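Local coordinates for protein cGAS/DncV-like nucleotidyltransferase in E. coli homolog (Elizabethkingia meningoseptica ATCC 13253 = NBRC 12535, PDB 6E0O) that synthesises cyclic dinucleotide second messengers from nucleoside triphosphates, probably with magnesium, as the signalling enzyme of a CBASS system that protects bacteria against phage, at residues 22-26 with 129-133; 138-143 with 155-159; 170-174 with 260-264. All coordinates share one frame; numbering follows the deposited sequence.

The three contacts follow one another along the chain, each closing before the next opens. Interaction 1 joins helix 21-38 to the loop before strand 135-147. That loop runs straight into the strand which interaction 2 pairs with strand 152-160. Their centres lie about 25 Å apart. Interaction 3 begins where strand 166-169 gives way to helix 171-184. It touches interaction 2, about 13 Å away between centres. Gln-173 NE2 probably bonds to Glu-155 O, and the Phe-170 ring packs on Glu-155, Gly-156 and Leu-143. Interactions 1 and 3 lie on opposite sides of the chain's centre. Interactions 1 and 2 belong to the sheet-containing part; interaction 3 ties the sheet's end to the later helical region.

Interaction 1: residues 22-26 with 129-133; sequences KCQNA and NSNRI
The backbone O of Lys-22 takes two N-H groups from opposite faces of its carbonyl plane. One is Ala-26 N, in the ordinary bond of helix 21-38. The other comes from across the contact: Ile-133 N lies 3.1 Å from Lys-22 O and stands well above the carbonyl plane. The helix is met by a type I beta turn, Asn-129 to Arg-132, with an Asx turn inside it. There Asn-129 OD1 accepts from Asn-131 N at 2.8 Å. The turn presents the carbonyl of Asn-131 to the helix. Asn-25 ND2 donates to Asn-131 O at 2.8 Å, nearly straight at 169°. The O lies in the amide plane of Asn-25, and the N-H arrives in the carbonyl plane.

Ile-133 packs along the first turn of the segment. A chi1 of 61° tucks CG1 over the residue's own backbone, and Ile-133 CD1 comes to 3.7 Å from Cys-23 CB. Tyr-50, which probably takes part in GTP binding, touches both Cys-23 and Ile-133. This is consistent with a place behind the nucleotide site, whose bound nucleic acid is about 12 Å away at the nearest atoms. Arg-132 turns its guanidinium to Gln-29 and Asn-127. Lys-22 runs alongside the turn, and its chain bends at chi3 (72°). Lys-22 NZ hydrogen-bonds to Asn-59 OD1 and to waters 1 and 2. Water 2 accepts from Lys-22 NZ at 2.7 Å and donates to Asn-129 O.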
ATOM      1  N   LYS A  22      15.766   4.796 -11.164  1.00 15.05           N
ATOM      2  CA  LYS A  22      15.046   3.723 -11.843  1.00 15.57           C
ATOM      3  C   LYS A  22      13.542   3.837 -11.634  1.00 14.04           C
ATOM      4  O   LYS A  22      12.770   3.363 -12.473  1.00 13.89           O
ATOM      5  CB  LYS A  22      15.573   2.357 -11.392  1.00 16.46           C
ATOM      6  CG  LYS A  22      16.973   2.026 -11.917  1.00 18.15           C
ATOM      7  CD  LYS A  22      17.500   0.695 -11.390  1.00 19.01           C
ATOM      8  CE  LYS A  22      16.801  -0.508 -12.001  1.00 21.38           C
ATOM      9  NZ  LYS A  22      17.351  -1.801 -11.466  1.00 25.25           N
ATOM     10  N   CYS A  23      13.105   4.458 -10.533  1.00 13.81           N
ATOM     11  CA  CYS A  23      11.684   4.719 -10.341  1.00 14.09           C
ATOM     12  C   CYS A  23      11.218   5.833 -11.275  1.00 14.18           C
ATOM     13  O   CYS A  23      10.211   5.690 -11.972  1.00 13.80           O
ATOM     14  CB  CYS A  23      11.405   5.089  -8.885  1.00 14.74           C
ATOM     15  SG  CYS A  23       9.661   5.426  -8.547  1.00 15.56           S
ATOM     16  N   GLN A  24      11.947   6.953 -11.277  0.50 14.09           N
ATOM     17  CA  GLN A  24      11.643   8.043 -12.197  0.50 14.19           C
ATOM     18  C   GLN A  24      11.576   7.543 -13.632  0.50 12.92           C
ATOM     19  O   GLN A  24      10.662   7.903 -14.380  0.50 12.57           O
ATOM     20  CB  GLN A  24      12.706   9.135 -12.056  0.50 15.76           C
ATOM     21  CG  GLN A  24      12.789   9.759 -10.663  0.50 17.48           C
ATOM     22  CD  GLN A  24      13.949  10.732 -10.518  0.50 24.29           C
ATOM     23  OE1 GLN A  24      14.865  10.752 -11.341  0.50 26.94           O
ATOM     24  NE2 GLN A  24      13.915  11.543  -9.463  0.50 26.71           N
ATOM     25  N   ASN A  25      12.534   6.708 -14.035  1.00 13.33           N
ATOM     26  CA  ASN A  25      12.567   6.213 -15.410  1.00 12.61           C
ATOM     27  C   ASN A  25      11.312   5.412 -15.731  1.00 12.71           C
ATOM     28  O   ASN A  25      10.718   5.563 -16.803  1.00 13.66           O
ATOM     29  CB  ASN A  25      13.805   5.357 -15.657  1.00 14.48           C
ATOM     30  CG  ASN A  25      15.066   6.174 -15.770  1.00 16.07           C
ATOM     31  OD1 ASN A  25      15.021   7.401 -15.919  1.00 19.36           O
ATOM     32  ND2 ASN A  25      16.207   5.497 -15.713  1.00 16.96           N
ATOM     33  N   ALA A  26      10.905   4.530 -14.821  1.00 12.82           N
ATOM     34  CA  ALA A  26       9.686   3.766 -15.050  1.00 12.21           C
ATOM     35  C   ALA A  26       8.484   4.692 -15.201  1.00 12.21           C
ATOM     36  O   ALA A  26       7.672   4.529 -16.121  1.00 12.86           O
ATOM     37  CB  ALA A  26       9.462   2.771 -13.913  1.00 13.34           C
ATOM     38  N   ASN A 129      13.973  -3.355 -16.080  1.00 13.63           N
ATOM     39  CA  ASN A 129      15.228  -3.744 -16.708  1.00 12.59           C
ATOM     40  C   ASN A 129      16.349  -3.040 -15.958  1.00 13.45           C
ATOM     41  O   ASN A 129      16.143  -2.521 -14.854  1.00 13.92           O
ATOM     42  CB  ASN A 129      15.181  -3.459 -18.214  1.00 14.53           C
ATOM     43  CG  ASN A 129      14.972  -1.996 -18.528  1.00 14.72           C
ATOM     44  OD1 ASN A 129      15.383  -1.124 -17.777  1.00 15.98           O
ATOM     45  ND2 ASN A 129      14.321  -1.721 -19.648  1.00 17.20           N
ATOM     46  N   SER A 130      17.543  -3.038 -16.550  1.00 14.25           N
ATOM     47  CA  SER A 130      18.700  -2.475 -15.867  1.00 15.76           C
ATOM     48  C   SER A 130      18.487  -1.018 -15.490  1.00 14.68           C
ATOM     49  O   SER A 130      19.141  -0.523 -14.565  1.00 18.51           O
ATOM     50  CB  SER A 130      19.937  -2.560 -16.761  1.00 15.42           C
ATOM     51  OG  SER A 130      20.233  -3.894 -17.099  1.00 16.10           O
ATOM     52  N   ASN A 131      17.609  -0.312 -16.208  1.00 15.41           N
ATOM     53  CA  ASN A 131      17.441   1.122 -16.018  1.00 16.64           C
ATOM     54  C   ASN A 131      16.077   1.545 -15.489  1.00 14.00           C
ATOM     55  O   ASN A 131      15.844   2.751 -15.321  1.00 15.42           O
ATOM     56  CB  ASN A 131      17.726   1.861 -17.332  1.00 22.00           C
ATOM     57  CG  ASN A 131      19.162   1.727 -17.770  1.00 26.81           C
ATOM     58  OD1 ASN A 131      20.081   1.804 -16.954  1.00 30.49           O
ATOM     59  ND2 ASN A 131      19.366   1.506 -19.058  1.00 32.41           N
ATOM     60  N   ARG A 132      15.173   0.613 -15.211  1.00 13.71           N
ATOM     61  CA  ARG A 132      13.878   1.006 -14.683  1.00 13.05           C
ATOM     62  C   ARG A 132      13.324  -0.106 -13.813  1.00 13.06           C
ATOM     63  O   ARG A 132      13.521  -1.289 -14.097  1.00 13.22           O
ATOM     64  CB  ARG A 132      12.888   1.401 -15.788  1.00 16.88           C
ATOM     65  CG  ARG A 132      12.282   0.268 -16.537  1.00 17.86           C
ATOM     66  CD  ARG A 132      11.215   0.728 -17.602  1.00 15.85           C
ATOM     67  NE  ARG A 132      10.701  -0.516 -18.135  1.00 14.18           N
ATOM     68  CZ  ARG A 132      10.886  -0.973 -19.361  1.00 14.25           C
ATOM     69  NH1 ARG A 132      11.478  -0.228 -20.283  1.00 14.41           N
ATOM     70  NH2 ARG A 132      10.428  -2.175 -19.660  1.00 15.35           N
ATOM     71  N   ILE A 133      12.636   0.293 -12.744  1.00 12.39           N
ATOM     72  CA  ILE A 133      11.952  -0.673 -11.902  1.00 12.43           C
ATOM     73  C   ILE A 133      10.746  -1.233 -12.645  1.00 12.27           C
ATOM     74  O   ILE A 133      10.246  -0.653 -13.613  1.00 12.63           O
ATOM     75  CB  ILE A 133      11.538  -0.076 -10.546  1.00 13.14           C
ATOM     76  CG1 ILE A 133      10.579   1.090 -10.746  1.00 12.80           C
ATOM     77  CG2 ILE A 133      12.776   0.340  -9.760  1.00 13.23           C
ATOM     78  CD1 ILE A 133      10.075   1.687  -9.433  1.00 13.27           C
TER
HETATM   79  O   HOH W   1      14.816  -3.409 -12.485  1.00 24.96           O
HETATM   80  O   HOH W   2      17.984  -4.145 -12.714  1.00 37.63           O

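Interaction 2: residues 138-143 with 155-159; sequences IPCFVL and EGIKF. With nucleotides of chain B.
The Phe-159 ring has Ile-138 CG2 over one face, 3.9 Å from its centroid in a CH-pi contact. At the ring's edge, in plane, lies the adenine base of A2 of chain B, with its C2 3.4 Å from Phe-159 CE1. Phe-159 CG stands between the backbone N and the carbonyl carbon (chi1 60°), which turns a ring face to Ile-138 CG2. Ile-138 CD1 meets the ribose, 3.6 Å from O3' of A2 of chain B. These two residues thus form part of the pocket wall around the bound linear dinucleotide.

The backbones form an antiparallel hairpin. Phe-141 and Lys-158 are a hydrogen-bonded pair, with Phe-141 N to Lys-158 O at 2.9 Å and 175°. Leu-143 and Gly-156 form the next such pair. Val-142 and Ile-157 form the non-hydrogen-bonded pair between them, their side chains diverging. Cys-140 SG packs on Ile-157 CB at 3.8 Å. Leu-143 crosses the extended aliphatic chain of Lys-158 at about a right angle.

Strand 135-147 also pairs with strand 62-68, and strand 152-160 with strand 166-169. Helix 98-113 lies against Pro-139, Phe-141 and Phe-159.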
ATOM      1  N   ILE A 138      -2.413   0.371 -12.947  1.00 11.25           N
ATOM      2  CA  ILE A 138      -3.747   0.057 -12.442  1.00 11.29           C
ATOM      3  C   ILE A 138      -4.755   0.946 -13.160  1.00 10.67           C
ATOM      4  O   ILE A 138      -5.029   2.067 -12.697  1.00 11.63           O
ATOM      5  CB  ILE A 138      -3.819   0.244 -10.919  1.00 12.30           C
ATOM      6  CG1 ILE A 138      -2.730  -0.594 -10.241  1.00 15.17           C
ATOM      7  CG2 ILE A 138      -5.186  -0.151 -10.414  1.00 13.59           C
ATOM      8  CD1 ILE A 138      -2.274  -0.048  -8.935  1.00 24.99           C
ATOM      9  N   PRO A 139      -5.312   0.518 -14.293  1.00 10.64           N
ATOM     10  CA  PRO A 139      -6.428   1.272 -14.882  1.00 11.04           C
ATOM     11  C   PRO A 139      -7.636   1.217 -13.958  1.00 10.62           C
ATOM     12  O   PRO A 139      -7.893   0.203 -13.306  1.00 11.79           O
ATOM     13  CB  PRO A 139      -6.685   0.552 -16.213  1.00 11.62           C
ATOM     14  CG  PRO A 139      -6.210  -0.832 -15.980  1.00 12.94           C
ATOM     15  CD  PRO A 139      -5.019  -0.716 -15.045  1.00 12.19           C
ATOM     16  N   CYS A 140      -8.380   2.318 -13.910  1.00 10.88           N
ATOM     17  CA  CYS A 140      -9.517   2.409 -13.004  1.00 11.41           C
ATOM     18  C   CYS A 140     -10.392   3.585 -13.405  1.00 11.17           C
ATOM     19  O   CYS A 140     -10.052   4.365 -14.296  1.00 11.37           O
ATOM     20  CB  CYS A 140      -9.065   2.556 -11.549  1.00 11.67           C
ATOM     21  SG  CYS A 140      -8.076   4.044 -11.248  1.00 12.25           S
ATOM     22  N   PHE A 141     -11.535   3.687 -12.732  1.00 11.71           N
ATOM     23  CA  PHE A 141     -12.476   4.780 -12.877  1.00 12.36           C
ATOM     24  C   PHE A 141     -12.642   5.503 -11.541  1.00 12.86           C
ATOM     25  O   PHE A 141     -12.251   5.003 -10.482  1.00 13.02           O
ATOM     26  CB  PHE A 141     -13.852   4.246 -13.296  1.00 13.80           C
ATOM     27  CG  PHE A 141     -13.911   3.631 -14.676  1.00 14.28           C
ATOM     28  CD1 PHE A 141     -13.479   4.321 -15.794  1.00 14.64           C
ATOM     29  CD2 PHE A 141     -14.452   2.371 -14.852  1.00 18.02           C
ATOM     30  CE1 PHE A 141     -13.575   3.757 -17.057  1.00 17.56           C
ATOM     31  CE2 PHE A 141     -14.545   1.808 -16.115  1.00 18.65           C
ATOM     32  CZ  PHE A 141     -14.098   2.498 -17.210  1.00 18.99           C
ATOM     33  N   VAL A 142     -13.241   6.695 -11.606  1.00 13.06           N
ATOM     34  CA  VAL A 142     -13.669   7.395 -10.402  1.00 12.83           C
ATOM     35  C   VAL A 142     -14.749   6.606  -9.684  1.00 13.41           C
ATOM     36  O   VAL A 142     -15.655   6.034 -10.305  1.00 15.39           O
ATOM     37  CB  VAL A 142     -14.193   8.791 -10.776  1.00 13.79           C
ATOM     38  CG1 VAL A 142     -14.846   9.479  -9.578  1.00 15.96           C
ATOM     39  CG2 VAL A 142     -13.087   9.650 -11.338  1.00 15.16           C
ATOM     40  N   LEU A 143     -14.659   6.591  -8.360  1.00 13.84           N
ATOM     41  CA  LEU A 143     -15.644   5.974  -7.487  1.00 14.98           C
ATOM     42  C   LEU A 143     -16.145   6.997  -6.482  1.00 14.74           C
ATOM     43  O   LEU A 143     -15.349   7.728  -5.887  1.00 15.16           O
ATOM     44  CB  LEU A 143     -15.011   4.832  -6.699  1.00 16.53           C
ATOM     45  CG  LEU A 143     -15.856   4.260  -5.560  1.00 21.17           C
ATOM     46  CD1 LEU A 143     -16.996   3.444  -6.134  1.00 19.91           C
ATOM     47  CD2 LEU A 143     -15.010   3.441  -4.604  1.00 26.98           C
ATOM     48  N   GLU A 155     -14.716  10.250  -2.415  1.00 14.77           N
ATOM     49  CA  GLU A 155     -14.273   9.932  -3.763  1.00 13.75           C
ATOM     50  C   GLU A 155     -12.983   9.129  -3.706  1.00 12.68           C
ATOM     51  O   GLU A 155     -12.018   9.525  -3.035  1.00 12.94           O
ATOM     52  CB  GLU A 155     -14.060  11.188  -4.607  1.00 15.29           C
ATOM     53  CG  GLU A 155     -13.660  10.830  -6.018  1.00 16.94           C
ATOM     54  CD  GLU A 155     -13.468  12.027  -6.915  1.00 18.90           C
ATOM     55  OE1 GLU A 155     -14.229  13.012  -6.774  1.00 25.33           O
ATOM     56  OE2 GLU A 155     -12.556  11.974  -7.766  1.00 16.55           O
ATOM     57  N   GLY A 156     -12.966   8.021  -4.437  1.00 12.71           N
ATOM     58  CA  GLY A 156     -11.795   7.190  -4.603  1.00 12.35           C
ATOM     59  C   GLY A 156     -11.746   6.634  -6.004  1.00 11.23           C
ATOM     60  O   GLY A 156     -12.126   7.316  -6.962  1.00 11.79           O
ATOM     61  N   ILE A 157     -11.289   5.392  -6.132  1.00 11.16           N
ATOM     62  CA  ILE A 157     -11.153   4.743  -7.425  1.00 11.76           C
ATOM     63  C   ILE A 157     -11.794   3.372  -7.350  1.00 11.57           C
ATOM     64  O   ILE A 157     -11.902   2.761  -6.283  1.00 12.25           O
ATOM     65  CB  ILE A 157      -9.688   4.617  -7.885  1.00 12.00           C
ATOM     66  CG1 ILE A 157      -8.838   3.876  -6.849  1.00 13.24           C
ATOM     67  CG2 ILE A 157      -9.123   6.001  -8.172  1.00 12.72           C
ATOM     68  CD1 ILE A 157      -7.441   3.565  -7.343  1.00 14.65           C
ATOM     69  N   LYS A 158     -12.191   2.880  -8.517  1.00 12.19           N
ATOM     70  CA  LYS A 158     -12.731   1.535  -8.630  1.00 12.56           C
ATOM     71  C   LYS A 158     -12.252   0.871  -9.911  1.00 12.33           C
ATOM     72  O   LYS A 158     -12.075   1.518 -10.948  1.00 12.94           O
ATOM     73  CB  LYS A 158     -14.256   1.548  -8.602  1.00 15.92           C
ATOM     74  CG  LYS A 158     -14.910   2.167  -9.794  1.00 20.27           C
ATOM     75  CD  LYS A 158     -16.420   1.977  -9.710  1.00 25.16           C
ATOM     76  CE  LYS A 158     -17.110   2.614 -10.890  1.00 31.93           C
ATOM     77  NZ  LYS A 158     -18.588   2.504 -10.751  1.00 35.82           N
ATOM     78  N   PHE A 159     -12.030  -0.431  -9.822  1.00 13.34           N
ATOM     79  CA  PHE A 159     -11.720  -1.229 -10.989  1.00 13.71           C
ATOM     80  C   PHE A 159     -12.214  -2.640 -10.718  1.00 13.67           C
ATOM     81  O   PHE A 159     -12.754  -2.933  -9.650  1.00 15.05           O
ATOM     82  CB  PHE A 159     -10.238  -1.151 -11.354  1.00 15.21           C
ATOM     83  CG  PHE A 159      -9.311  -1.629 -10.287  1.00 15.88           C
ATOM     84  CD1 PHE A 159      -8.847  -0.765  -9.311  1.00 17.64           C
ATOM     85  CD2 PHE A 159      -8.857  -2.938 -10.290  1.00 18.68           C
ATOM     86  CE1 PHE A 159      -7.964  -1.202  -8.341  1.00 22.50           C
ATOM     87  CE2 PHE A 159      -7.977  -3.384  -9.326  1.00 21.87           C
ATOM     88  CZ  PHE A 159      -7.527  -2.515  -8.346  1.00 21.22           C
TER
ATOM     89  P     A B   2      -2.212  -7.454  -4.756  1.00 53.75           P
ATOM     90  OP1   A B   2      -3.693  -7.528  -4.850  1.00 57.70           O
ATOM     91  OP2   A B   2      -1.398  -8.630  -5.171  1.00 58.92           O
ATOM     92  O5'   A B   2      -1.734  -6.206  -5.625  1.00 62.49           O
ATOM     93  C5'   A B   2      -1.626  -6.290  -7.044  1.00 66.22           C
ATOM     94  C4'   A B   2      -1.720  -4.929  -7.691  1.00 66.10           C
ATOM     95  O4'   A B   2      -3.079  -4.439  -7.545  1.00 61.45           O
ATOM     96  C3'   A B   2      -0.811  -3.861  -7.089  1.00 67.58           C
ATOM     97  O3'   A B   2      -0.356  -2.969  -8.105  1.00 68.72           O
ATOM     98  C2'   A B   2      -1.732  -3.129  -6.122  1.00 64.35           C
ATOM     99  O2'   A B   2      -1.372  -1.786  -5.863  1.00 65.29           O
ATOM    100  C1'   A B   2      -3.081  -3.219  -6.831  1.00 56.20           C
ATOM    101  N9    A B   2      -4.209  -3.248  -5.899  1.00 37.46           N
ATOM    102  C8    A B   2      -4.602  -4.302  -5.107  1.00 31.71           C
ATOM    103  N7    A B   2      -5.645  -4.046  -4.361  1.00 24.64           N
ATOM    104  C5    A B   2      -5.956  -2.729  -4.670  1.00 24.58           C
ATOM    105  C6    A B   2      -6.960  -1.855  -4.208  1.00 21.77           C
ATOM    106  N6    A B   2      -7.889  -2.174  -3.305  1.00 22.77           N
ATOM    107  N1    A B   2      -6.978  -0.625  -4.742  1.00 23.79           N
ATOM    108  C2    A B   2      -6.065  -0.272  -5.645  1.00 23.79           C
ATOM    109  N3    A B   2      -5.074  -0.999  -6.159  1.00 24.49           N
ATOM    110  C4    A B   2      -5.078  -2.228  -5.621  1.00 26.40           C
TER

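Interaction 3: residues 170-174 with 260-264; sequences FPEQH and VNRLF
Phe-170 meets Phe-264 and Leu-263 where the start of helix 171-184 joins the loop before helix 275-289. Phe-170 is the N-cap residue. Its side chain sets out toward 260-264, and the ring packs there. The two phenyl planes are nearly parallel, 28° apart, but slid so far that they barely overlap. Their closest atoms are Phe-170 CE1 and Phe-264 CE2, at 3.4 Å. Leu-263 CD1 lies over one face of the Phe-170 ring.

Asn-261 holds the loop in shape. A chi1 of 59° folds its amide back over the main chain, and Asn-261 OD1 accepts from Leu-263 N at 2.8 Å. This is an Asx turn. Asn-261 CB packs on Gln-173 CB at 3.8 Å. Gln-173 bends at chi2, lays its chain across Leu-263 and sends NE2 to the backbone O of Glu-155.

With CG anti to the backbone N (chi1 -178°), the His-174 imidazole lies beside Val-260, whose CG1 is over one face. Val-260 CB comes to 3.5 Å from His-174 ND1. The ring also meets Phe-217, and its NE2 bonds to Glu-220 of helix 216-224. The His-174 side chain is about 3 Å from that of Asn-52, which probably binds GTP.

No direct hydrogen bond crosses between the segments. Water 3 bridges Phe-170 N and Asn-261 ND2, accepting from both. Water 4 joins His-174 ND1, at 2.7 Å, to Asn-261 N. The chemistry is therefore apolar packing joined by water-mediated hydrogen bonds, and Glu-220 and water 4 together probably fix the rotation of the His-174 ring.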
ATOM      1  N   PHE A 170      -9.241   4.238  -1.668  1.00 12.16           N
ATOM      2  CA  PHE A 170      -9.246   5.669  -1.366  1.00 11.12           C
ATOM      3  C   PHE A 170      -7.806   6.087  -1.120  1.00 11.36           C
ATOM      4  O   PHE A 170      -7.426   6.448   0.002  1.00 12.14           O
ATOM      5  CB  PHE A 170     -10.180   5.980  -0.192  1.00 13.09           C
ATOM      6  CG  PHE A 170     -11.603   5.625  -0.493  1.00 13.87           C
ATOM      7  CD1 PHE A 170     -12.072   4.355  -0.239  1.00 14.85           C
ATOM      8  CD2 PHE A 170     -12.442   6.532  -1.106  1.00 13.90           C
ATOM      9  CE1 PHE A 170     -13.369   4.002  -0.555  1.00 17.18           C
ATOM     10  CE2 PHE A 170     -13.745   6.188  -1.431  1.00 15.27           C
ATOM     11  CZ  PHE A 170     -14.205   4.921  -1.163  1.00 17.55           C
ATOM     12  N   PRO A 171      -6.968   6.040  -2.165  1.00 10.96           N
ATOM     13  CA  PRO A 171      -5.530   6.272  -1.967  1.00 11.22           C
ATOM     14  C   PRO A 171      -5.197   7.660  -1.479  1.00 10.88           C
ATOM     15  O   PRO A 171      -4.184   7.823  -0.793  1.00 11.25           O
ATOM     16  CB  PRO A 171      -4.924   5.997  -3.351  1.00 12.70           C
ATOM     17  CG  PRO A 171      -6.088   6.173  -4.329  1.00 12.94           C
ATOM     18  CD  PRO A 171      -7.286   5.654  -3.559  1.00 11.46           C
ATOM     19  N   GLU A 172      -5.978   8.675  -1.846  1.00 10.46           N
ATOM     20  CA  GLU A 172      -5.652  10.027  -1.411  1.00 11.56           C
ATOM     21  C   GLU A 172      -5.857  10.172   0.091  1.00 10.99           C
ATOM     22  O   GLU A 172      -5.007  10.727   0.792  1.00 11.61           O
ATOM     23  CB  GLU A 172      -6.496  11.044  -2.185  1.00 11.87           C
ATOM     24  CG  GLU A 172      -6.264  11.011  -3.683  1.00 12.72           C
ATOM     25  CD  GLU A 172      -4.821  11.283  -4.057  1.00 14.12           C
ATOM     26  OE1 GLU A 172      -4.201  12.152  -3.420  1.00 15.61           O
ATOM     27  OE2 GLU A 172      -4.300  10.638  -4.991  1.00 17.25           O
ATOM     28  N   GLN A 173      -6.993   9.697   0.593  1.00 10.95           N
ATOM     29  CA  GLN A 173      -7.270   9.776   2.019  1.00 12.10           C
ATOM     30  C   GLN A 173      -6.317   8.892   2.820  1.00 11.33           C
ATOM     31  O   GLN A 173      -5.897   9.257   3.924  1.00 12.16           O
ATOM     32  CB  GLN A 173      -8.725   9.381   2.256  1.00 11.98           C
ATOM     33  CG  GLN A 173      -9.751  10.303   1.575  1.00 12.27           C
ATOM     34  CD  GLN A 173     -10.178   9.902   0.155  1.00 12.84           C
ATOM     35  OE1 GLN A 173      -9.448   9.243  -0.581  1.00 12.40           O
ATOM     36  NE2 GLN A 173     -11.378  10.318  -0.226  1.00 13.40           N
ATOM     37  N   HIS A 174      -5.981   7.721   2.285  1.00 10.81           N
ATOM     38  CA  HIS A 174      -4.957   6.877   2.883  1.00 11.02           C
ATOM     39  C   HIS A 174      -3.633   7.624   2.987  1.00 11.00           C
ATOM     40  O   HIS A 174      -2.994   7.651   4.051  1.00 11.44           O
ATOM     41  CB  HIS A 174      -4.797   5.638   2.005  1.00 11.65           C
ATOM     42  CG  HIS A 174      -3.811   4.648   2.521  1.00 11.18           C
ATOM     43  ND1 HIS A 174      -4.193   3.488   3.155  1.00 12.39           N
ATOM     44  CD2 HIS A 174      -2.460   4.629   2.473  1.00 13.05           C
ATOM     45  CE1 HIS A 174      -3.114   2.806   3.500  1.00 12.75           C
ATOM     46  NE2 HIS A 174      -2.049   3.475   3.093  1.00 13.51           N
ATOM     47  N   VAL A 260      -6.728   3.217   7.140  1.00 11.37           N
ATOM     48  CA  VAL A 260      -6.016   4.486   7.259  1.00 11.89           C
ATOM     49  C   VAL A 260      -6.877   5.624   6.737  1.00 11.99           C
ATOM     50  O   VAL A 260      -6.832   6.738   7.265  1.00 13.58           O
ATOM     51  CB  VAL A 260      -4.656   4.429   6.535  1.00 12.10           C
ATOM     52  CG1 VAL A 260      -3.957   5.771   6.651  1.00 11.91           C
ATOM     53  CG2 VAL A 260      -3.777   3.324   7.100  1.00 11.94           C
ATOM     54  N   ASN A 261      -7.682   5.363   5.701  1.00 12.63           N
ATOM     55  CA  ASN A 261      -8.534   6.397   5.122  1.00 12.82           C
ATOM     56  C   ASN A 261      -9.613   6.889   6.082  1.00 13.21           C
ATOM     57  O   ASN A 261     -10.233   7.917   5.801  1.00 14.47           O
ATOM     58  CB  ASN A 261      -9.154   5.912   3.805  1.00 13.67           C
ATOM     59  CG  ASN A 261      -9.999   4.664   3.965  1.00 13.37           C
ATOM     60  OD1 ASN A 261     -10.808   4.553   4.878  1.00 13.78           O
ATOM     61  ND2 ASN A 261      -9.809   3.715   3.065  1.00 14.84           N
ATOM     62  N   ARG A 262      -9.865   6.182   7.181  1.00 13.47           N
ATOM     63  CA  ARG A 262     -10.848   6.555   8.198  1.00 14.63           C
ATOM     64  C   ARG A 262     -12.273   6.613   7.663  1.00 15.69           C
ATOM     65  O   ARG A 262     -13.167   7.153   8.336  1.00 18.67           O
ATOM     66  CB  ARG A 262     -10.497   7.864   8.916  1.00 17.85           C
ATOM     67  CG  ARG A 262      -9.399   7.707   9.937  1.00 22.38           C
ATOM     68  CD  ARG A 262      -9.271   8.929  10.826  1.00 27.93           C
ATOM     69  NE  ARG A 262      -8.742   8.571  12.138  1.00 35.07           N
ATOM     70  CZ  ARG A 262      -8.097   9.407  12.945  1.00 39.60           C
ATOM     71  NH1 ARG A 262      -7.886  10.663  12.578  1.00 41.69           N
ATOM     72  NH2 ARG A 262      -7.655   8.979  14.119  1.00 41.83           N
ATOM     73  N   LEU A 263     -12.508   6.073   6.475  1.00 14.10           N
ATOM     74  CA  LEU A 263     -13.825   6.082   5.869  1.00 15.07           C
ATOM     75  C   LEU A 263     -14.548   4.760   6.024  1.00 14.61           C
ATOM     76  O   LEU A 263     -15.780   4.736   5.962  1.00 15.94           O
ATOM     77  CB  LEU A 263     -13.707   6.388   4.374  1.00 16.75           C
ATOM     78  CG  LEU A 263     -13.224   7.797   4.041  1.00 18.24           C
ATOM     79  CD1 LEU A 263     -12.773   7.861   2.600  1.00 20.34           C
ATOM     80  CD2 LEU A 263     -14.328   8.802   4.311  1.00 20.53           C
ATOM     81  N   PHE A 264     -13.809   3.668   6.210  1.00 14.72           N
ATOM     82  CA  PHE A 264     -14.363   2.326   6.266  1.00 15.10           C
ATOM     83  C   PHE A 264     -13.606   1.528   7.310  1.00 13.78           C
ATOM     84  O   PHE A 264     -12.479   1.862   7.681  1.00 13.71           O
ATOM     85  CB  PHE A 264     -14.331   1.690   4.882  1.00 17.17           C
ATOM     86  CG  PHE A 264     -15.173   2.434   3.899  1.00 18.59           C
ATOM     87  CD1 PHE A 264     -16.541   2.240   3.868  1.00 20.05           C
ATOM     88  CD2 PHE A 264     -14.615   3.373   3.056  1.00 20.18           C
ATOM     89  CE1 PHE A 264     -17.335   2.940   2.993  1.00 23.49           C
ATOM     90  CE2 PHE A 264     -15.408   4.082   2.173  1.00 22.76           C
ATOM     91  CZ  PHE A 264     -16.768   3.867   2.146  1.00 22.88           C
TER
HETATM   92  O   HOH W   3      -7.913   2.981   0.833  1.00 17.28           O
HETATM   93  O   HOH W   4      -6.810   3.204   3.931  1.00 13.30           O